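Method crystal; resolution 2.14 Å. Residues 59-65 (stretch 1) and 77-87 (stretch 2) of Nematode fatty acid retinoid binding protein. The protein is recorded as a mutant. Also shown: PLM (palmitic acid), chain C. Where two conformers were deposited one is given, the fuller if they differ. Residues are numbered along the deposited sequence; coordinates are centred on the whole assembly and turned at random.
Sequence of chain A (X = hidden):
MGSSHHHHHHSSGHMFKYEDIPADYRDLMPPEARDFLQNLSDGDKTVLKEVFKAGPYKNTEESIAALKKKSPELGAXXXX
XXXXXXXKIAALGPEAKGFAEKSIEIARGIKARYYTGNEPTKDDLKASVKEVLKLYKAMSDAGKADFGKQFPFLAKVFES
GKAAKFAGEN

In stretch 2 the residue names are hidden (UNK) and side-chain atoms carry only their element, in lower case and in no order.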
ATOM      1  N   ASN A  59     -14.650  -5.744  -5.420  1.00 24.68           N
ATOM      2  CA  ASN A  59     -13.350  -5.237  -5.856  1.00 23.36           C
ATOM      3  C   ASN A  59     -13.105  -3.881  -5.190  1.00 26.95           C
ATOM      4  O   ASN A  59     -13.967  -3.390  -4.452  1.00 25.32           O
ATOM      5  CB  ASN A  59     -13.325  -5.135  -7.418  1.00 21.94           C
ATOM      6  CG  ASN A  59     -14.524  -4.443  -8.061  1.00 32.68           C
ATOM      7  OD1 ASN A  59     -15.081  -3.478  -7.551  1.00 26.15           O
ATOM      8  ND2 ASN A  59     -14.925  -4.887  -9.240  1.00 31.10           N
ATOM      9  N   THR A  60     -11.929  -3.292  -5.437  1.00 24.35           N
ATOM     10  CA  THR A  60     -11.511  -1.993  -4.899  1.00 24.09           C
ATOM     11  C   THR A  60     -12.460  -0.875  -5.320  1.00 27.46           C
ATOM     12  O   THR A  60     -12.852  -0.071  -4.474  1.00 27.97           O
ATOM     13  CB  THR A  60     -10.043  -1.713  -5.248  1.00 30.50           C
ATOM     14  OG1 THR A  60      -9.293  -2.865  -4.877  1.00 33.75           O
ATOM     15  CG2 THR A  60      -9.480  -0.506  -4.502  1.00 32.44           C
ATOM     16  N   GLU A  61     -12.857  -0.861  -6.600  0.50 24.05           N
ATOM     17  CA  GLU A  61     -13.764   0.129  -7.184  0.50 24.17           C
ATOM     18  C   GLU A  61     -15.108   0.215  -6.418  0.50 26.75           C
ATOM     19  O   GLU A  61     -15.611   1.320  -6.191  0.50 25.77           O
ATOM     20  CB  GLU A  61     -13.973  -0.157  -8.684  0.50 26.44           C
ATOM     21  CG  GLU A  61     -12.733   0.064  -9.553  0.50 36.56           C
ATOM     22  CD  GLU A  61     -11.595  -0.948  -9.501  0.50 47.38           C
ATOM     23  OE1 GLU A  61     -11.825  -2.111  -9.088  0.50 19.76           O
ATOM     24  OE2 GLU A  61     -10.466  -0.575  -9.898  0.50 36.84           O
ATOM     25  N   GLU A  62     -15.652  -0.948  -5.980  1.00 22.40           N
ATOM     26  CA  GLU A  62     -16.917  -1.043  -5.219  1.00 21.80           C
ATOM     27  C   GLU A  62     -16.736  -0.492  -3.787  1.00 24.70           C
ATOM     28  O   GLU A  62     -17.628   0.185  -3.258  1.00 23.51           O
ATOM     29  CB  GLU A  62     -17.419  -2.487  -5.198  1.00 23.05           C
ATOM     30  CG  GLU A  62     -18.862  -2.626  -4.770  1.00 34.65           C
ATOM     31  CD  GLU A  62     -19.340  -4.059  -4.858  1.00 55.45           C
ATOM     32  OE1 GLU A  62     -19.235  -4.773  -3.838  1.00 35.68           O
ATOM     33  OE2 GLU A  62     -19.750  -4.489  -5.961  1.00 54.72           O
ATOM     34  N   SER A  63     -15.559  -0.764  -3.188  1.00 20.99           N
ATOM     35  CA  SER A  63     -15.169  -0.260  -1.873  1.00 19.89           C
ATOM     36  C   SER A  63     -15.076   1.295  -1.920  1.00 20.82           C
ATOM     37  O   SER A  63     -15.572   1.966  -1.019  1.00 20.12           O
ATOM     38  CB  SER A  63     -13.828  -0.866  -1.466  1.00 22.92           C
ATOM     39  OG  SER A  63     -13.528  -0.473  -0.138  1.00 39.58           O
ATOM     40  N   ILE A  64     -14.481   1.852  -2.996  1.00 17.37           N
ATOM     41  CA  ILE A  64     -14.350   3.311  -3.216  1.00 16.86           C
ATOM     42  C   ILE A  64     -15.743   3.958  -3.437  1.00 20.98           C
ATOM     43  O   ILE A  64     -16.030   5.024  -2.885  1.00 20.70           O
ATOM     44  CB  ILE A  64     -13.346   3.606  -4.373  1.00 19.78           C
ATOM     45  CG1 ILE A  64     -11.933   3.086  -4.008  1.00 19.84           C
ATOM     46  CG2 ILE A  64     -13.310   5.121  -4.747  1.00 19.44           C
ATOM     47  CD1 ILE A  64     -10.909   3.154  -5.168  1.00 23.58           C
ATOM     48  N   ALA A  65     -16.617   3.282  -4.204  1.00 17.55           N
ATOM     49  CA  ALA A  65     -17.988   3.757  -4.440  1.00 17.33           C
ATOM     50  C   ALA A  65     -18.761   3.850  -3.111  1.00 21.27           C
ATOM     51  O   ALA A  65     -19.445   4.848  -2.883  1.00 21.81           O
ATOM     52  CB  ALA A  65     -18.709   2.837  -5.435  1.00 18.39           C
ATOM     53  N   UNK A  77     -10.438  11.593  -2.724  1.00 18.26           N
ATOM     54  CA  UNK A  77      -9.011  11.516  -2.356  1.00 18.73           C
ATOM     55  C   UNK A  77      -8.481  10.081  -2.579  1.00 23.14           C
ATOM     56  O   UNK A  77      -7.400   9.895  -3.142  1.00 22.96           O
ATOM     57  c   UNK A  77      -9.142  15.001   1.339  1.00 34.75           C
ATOM     58  n   UNK A  77      -9.481  15.095   2.783  1.00 33.21           N
ATOM     59  c   UNK A  77      -8.995  13.375  -0.578  1.00 26.20           C
ATOM     60  c   UNK A  77      -9.082  13.553   0.917  1.00 32.95           C
ATOM     61  c   UNK A  77      -8.816  11.897  -0.880  1.00 20.07           C
ATOM     62  N   UNK A  78      -9.251   9.075  -2.134  1.00 19.00           N
ATOM     63  CA  UNK A  78      -8.893   7.663  -2.294  1.00 18.27           C
ATOM     64  C   UNK A  78      -8.874   7.295  -3.787  1.00 22.53           C
ATOM     65  O   UNK A  78      -7.954   6.616  -4.245  1.00 21.73           O
ATOM     66  c   UNK A  78      -9.589   6.923   0.037  1.00 19.37           C
ATOM     67  c   UNK A  78      -9.832   6.743  -1.465  1.00 20.61           C
ATOM     68  c   UNK A  78      -9.679   5.264  -1.872  1.00 19.65           C
ATOM     69  N   UNK A  79      -9.894   7.750  -4.532  1.00 19.47           N
ATOM     70  CA  UNK A  79     -10.040   7.493  -5.964  1.00 19.20           C
ATOM     71  C   UNK A  79      -8.830   8.019  -6.757  1.00 23.86           C
ATOM     72  O   UNK A  79      -8.364   7.338  -7.664  1.00 23.27           O
ATOM     73  c   UNK A  79     -11.715   6.462  -8.408  1.00 58.29           C
ATOM     74  o   UNK A  79     -10.758   5.992  -9.064  1.00 52.42           O
ATOM     75  c   UNK A  79     -11.643   7.907  -7.957  1.00 33.40           C
ATOM     76  c   UNK A  79     -11.366   8.097  -6.475  1.00 20.50           C
ATOM     77  o   UNK A  79     -12.725   5.795  -8.088  1.00 67.86           O
ATOM     78  N   UNK A  80      -8.331   9.217  -6.407  1.00 23.11           N
ATOM     79  CA  UNK A  80      -7.192   9.860  -7.070  1.00 24.79           C
ATOM     80  C   UNK A  80      -5.939   9.021  -6.905  1.00 28.84           C
ATOM     81  O   UNK A  80      -5.279   8.733  -7.901  1.00 28.33           O
ATOM     82  c   UNK A  80      -4.561  14.154  -7.491  1.00 64.84           C
ATOM     83  n   UNK A  80      -4.051  15.317  -6.715  1.00 74.78           N
ATOM     84  c   UNK A  80      -6.983  11.291  -6.563  1.00 28.45           C
ATOM     85  c   UNK A  80      -5.663  13.433  -6.751  1.00 54.13           C
ATOM     86  c   UNK A  80      -5.951  12.080  -7.367  1.00 44.95           C
ATOM     87  N   UNK A  81      -5.646   8.572  -5.672  1.00 26.69           N
ATOM     88  CA  UNK A  81      -4.510   7.679  -5.413  1.00 27.66           C
ATOM     89  C   UNK A  81      -4.645   6.381  -6.209  1.00 29.62           C
ATOM     90  O   UNK A  81      -3.687   5.962  -6.862  1.00 28.96           O
ATOM     91  c   UNK A  81      -3.875   8.302  -2.930  1.00 34.94           C
ATOM     92  c   UNK A  81      -3.771   7.626  -1.599  1.00 35.49           C
ATOM     93  c   UNK A  81      -2.475   8.774  -3.307  1.00 38.99           C
ATOM     94  c   UNK A  81      -4.428   7.302  -3.934  1.00 28.25           C
ATOM     95  N   UNK A  82      -5.833   5.746  -6.132  1.00 24.79           N
ATOM     96  CA  UNK A  82      -6.135   4.477  -6.786  1.00 24.85           C
ATOM     97  C   UNK A  82      -5.975   4.531  -8.297  1.00 27.84           C
ATOM     98  O   UNK A  82      -5.369   3.622  -8.851  1.00 26.00           O
ATOM     99  c   UNK A  82      -7.527   3.960  -6.383  1.00 25.83           C
ATOM    100  c   UNK A  82      -8.889   2.680  -8.172  1.00 33.24           C
ATOM    101  n   UNK A  82      -9.009   1.347  -8.489  1.00 33.32           N
ATOM    102  c   UNK A  82      -7.998   2.760  -7.155  1.00 30.34           C
ATOM    103  c   UNK A  82      -8.199   0.677  -7.678  1.00 32.51           C
ATOM    104  n   UNK A  82      -7.579   1.485  -6.834  1.00 32.72           N
ATOM    105  N   UNK A  83      -6.497   5.588  -8.953  1.00 25.22           N
ATOM    106  CA  UNK A  83      -6.420   5.740 -10.407  1.00 25.81           C
ATOM    107  C   UNK A  83      -4.969   5.891 -10.887  1.00 31.45           C
ATOM    108  O   UNK A  83      -4.636   5.415 -11.965  1.00 30.52           O
ATOM    109  c   UNK A  83      -7.265   6.918 -10.868  1.00 26.37           C
ATOM    110  N   UNK A  84      -4.118   6.553 -10.087  1.00 31.08           N
ATOM    111  CA  UNK A  84      -2.701   6.742 -10.392  1.00 33.46           C
ATOM    112  C   UNK A  84      -1.976   5.404 -10.332  1.00 33.49           C
ATOM    113  O   UNK A  84      -1.163   5.128 -11.204  1.00 33.64           O
ATOM    114  c   UNK A  84      -2.059   7.707  -9.399  1.00 37.69           C
ATOM    115 se   UNK A  84      -1.427  10.328  -8.433  1.00 61.69          SE
ATOM    116  c   UNK A  84       0.418   9.536  -8.225  1.00 57.88           C
ATOM    117  c   UNK A  84      -2.097   9.153  -9.849  1.00 49.35           C
ATOM    118  N   UNK A  85      -2.268   4.580  -9.310  1.00 26.07           N
ATOM    119  CA  UNK A  85      -1.648   3.271  -9.152  1.00 24.98           C
ATOM    120  C   UNK A  85      -2.145   2.339 -10.260  1.00 29.06           C
ATOM    121  O   UNK A  85      -1.333   1.667 -10.887  1.00 28.91           O
ATOM    122  c   UNK A  85      -1.844   2.683  -7.730  1.00 27.12           C
ATOM    123  c   UNK A  85      -1.127   3.540  -6.685  1.00 26.35           C
ATOM    124  c   UNK A  85      -1.358   1.230  -7.660  1.00 26.45           C
ATOM    125  N   UNK A  86      -3.469   2.339 -10.519  1.00 25.21           N
ATOM    126  CA  UNK A  86      -4.122   1.530 -11.550  1.00 25.41           C
ATOM    127  C   UNK A  86      -3.535   1.812 -12.943  1.00 29.54           C
ATOM    128  O   UNK A  86      -3.291   0.860 -13.684  1.00 29.76           O
ATOM    129  c   UNK A  86      -6.459   0.768 -12.349  1.00 40.35           C
ATOM    130  c   UNK A  86      -5.654   1.749 -11.523  1.00 27.36           C
ATOM    131  c   UNK A  86      -7.950   1.028 -12.210  1.00 55.40           C
ATOM    132  c   UNK A  86      -8.769   0.008 -12.965  1.00 71.39           C
ATOM    133  n   UNK A  86     -10.212   0.089 -12.620  1.00 84.91           N
ATOM    134  N   UNK A  87      -3.287   3.096 -13.284  1.00 25.89           N
ATOM    135  CA  UNK A  87      -2.714   3.458 -14.582  1.00 27.13           C
ATOM    136  C   UNK A  87      -1.236   3.071 -14.693  1.00 31.01           C
ATOM    137  O   UNK A  87      -0.777   2.725 -15.782  1.00 31.03           O
ATOM    138  o   UNK A  87      -2.048   5.773 -14.159  1.00 47.69           O
ATOM    139  c   UNK A  87      -2.924   4.939 -14.898  1.00 32.50           C
TER
HETATM  140  C1  PLM C 202      -9.302  -4.925  -7.396  1.00 94.38           C
HETATM  141  O1  PLM C 202     -10.219  -4.172  -7.631  1.00 94.90           O
HETATM  142  O2  PLM C 202      -9.425  -5.989  -6.649  1.00 93.36           O
HETATM  143  C2  PLM C 202      -7.917  -4.722  -7.937  1.00 94.97           C
HETATM  144  C3  PLM C 202      -7.619  -3.299  -8.402  1.00 95.27           C
HETATM  145  C4  PLM C 202      -6.151  -3.065  -8.697  1.00 96.18           C
HETATM  146  C5  PLM C 202      -5.309  -2.736  -7.471  1.00 97.01           C
HETATM  147  C6  PLM C 202      -5.466  -1.310  -6.965  1.00 97.09           C
HETATM  148  C7  PLM C 202      -4.321  -0.847  -6.077  1.00 96.01           C
HETATM  149  C8  PLM C 202      -4.517   0.520  -5.440  1.00 94.33           C
HETATM  150  C9  PLM C 202      -4.274   0.556  -3.943  1.00 93.28           C
HETATM  151  CA  PLM C 202      -4.589   1.896  -3.299  1.00 92.31           C
HETATM  152  CB  PLM C 202      -6.079   2.228  -3.203  1.00 90.99           C
HETATM  153  CC  PLM C 202      -6.867   1.367  -2.227  1.00 89.01           C
HETATM  154  CD  PLM C 202      -8.225   1.951  -1.892  1.00 86.60           C
HETATM  155  CE  PLM C 202      -9.066   1.132  -0.912  1.00 84.38           C
HETATM  156  CF  PLM C 202      -9.673   1.938   0.242  1.00 83.06           C
HETATM  157  CG  PLM C 202     -11.177   1.843   0.339  1.00 81.30           C

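Position 77 carries four carbons in a row ending in a nitrogen. The chain is extended and touches nothing on stretch 1. It is Lys-77.

Position 78 has three side-chain carbons, one bearing the other two. That is a fork at CB with no polar atom. One branch packs against Ile-64. The residue is Val-78; its contact atom is CG1, and Val-78 CG1 lies 3.8 Å from Ile-64 CG1. Val-78 CG1 is also 3.6 Å from PLM CD, so this valine borders both the other helix and the fatty acid.

Position 79 has three side-chain carbons. The third carbon carries two oxygens, one of which lies against Ile-64. A carboxylate on a two-carbon spacer makes this Glu-79. Its CA-to-CB bond points sideways, but the end of the side chain comes nearer to stretch 1. Glu-79 OE1 sits 3.5 Å from Ile-64 CG2. That oxygen is hydrogen-bonded elsewhere in the structure, so it is satisfied despite its apolar neighbour.

Position 80 again shows four carbons in a row and a terminal nitrogen. It is out of reach of stretch 1. It is Lys-80.

Position 81 has four carbons, forked at the second one. No contact is made with stretch 1. The fork beyond CB gives Leu-81.

Position 82 has one carbon leading to a five-membered ring of three carbons and two nitrogens. One ring nitrogen meets the carboxylate of Glu-61, Ile-64 lies over one face, and Thr-60 is close to the ring. An imidazole fits, so this is His-82. His-82 NE2 donates a hydrogen bond to Glu-61 OE2 at 2.8 Å, with the acceptor near the plane of the ring. Ile-64 CD1 is 3.5 Å from His-82 CG, in a CH-pi contact. Thr-60 CG2 is 3.6 Å from His-82 ND1, which has no polar partner in the model.

Position 83 has a single side-chain carbon and no contact with stretch 1. It is Ala-83.

Position 84 is unbranched: two carbons, a selenium and one more carbon. It does not reach stretch 1. The selenium identifies selenomethionine, Met-84.

Position 85 has one carbon carrying two others, as at position 78. It misses stretch 1. It is Val-85, and Val-85 CG1 is 3.9 Å from PLM C8.

Position 86 has four carbons in a row ending in nitrogen. The nitrogen reaches the carboxylate of Glu-61. It is Lys-86, and Lys-86 NZ forms a salt bridge with Glu-61 OE2 at 2.8 Å.

Position 87 has one carbon and one oxygen, and no contact with stretch 1. It is Ser-87. Ser-87 OG donates to Met-84 O at 3.2 Å, within its own helix.

The two helices run nearly antiparallel, at 161°, with axes 10.3 Å apart at closest approach. The contact is small, burying 310 Å². Its polar part centres on Glu-61 OE2, which accepts from both His-82 and Lys-86, one helical turn apart. Ile-64 supplies the apolar part, packing on Val-78 and the imidazole face. The palmitic acid lies alongside: Thr-60 N donates to PLM O1 at 2.9 Å, and PLM C6 is 3.5 Å from His-82 CE1.

Stretch 2 77-87: KVEKLHAMVKS
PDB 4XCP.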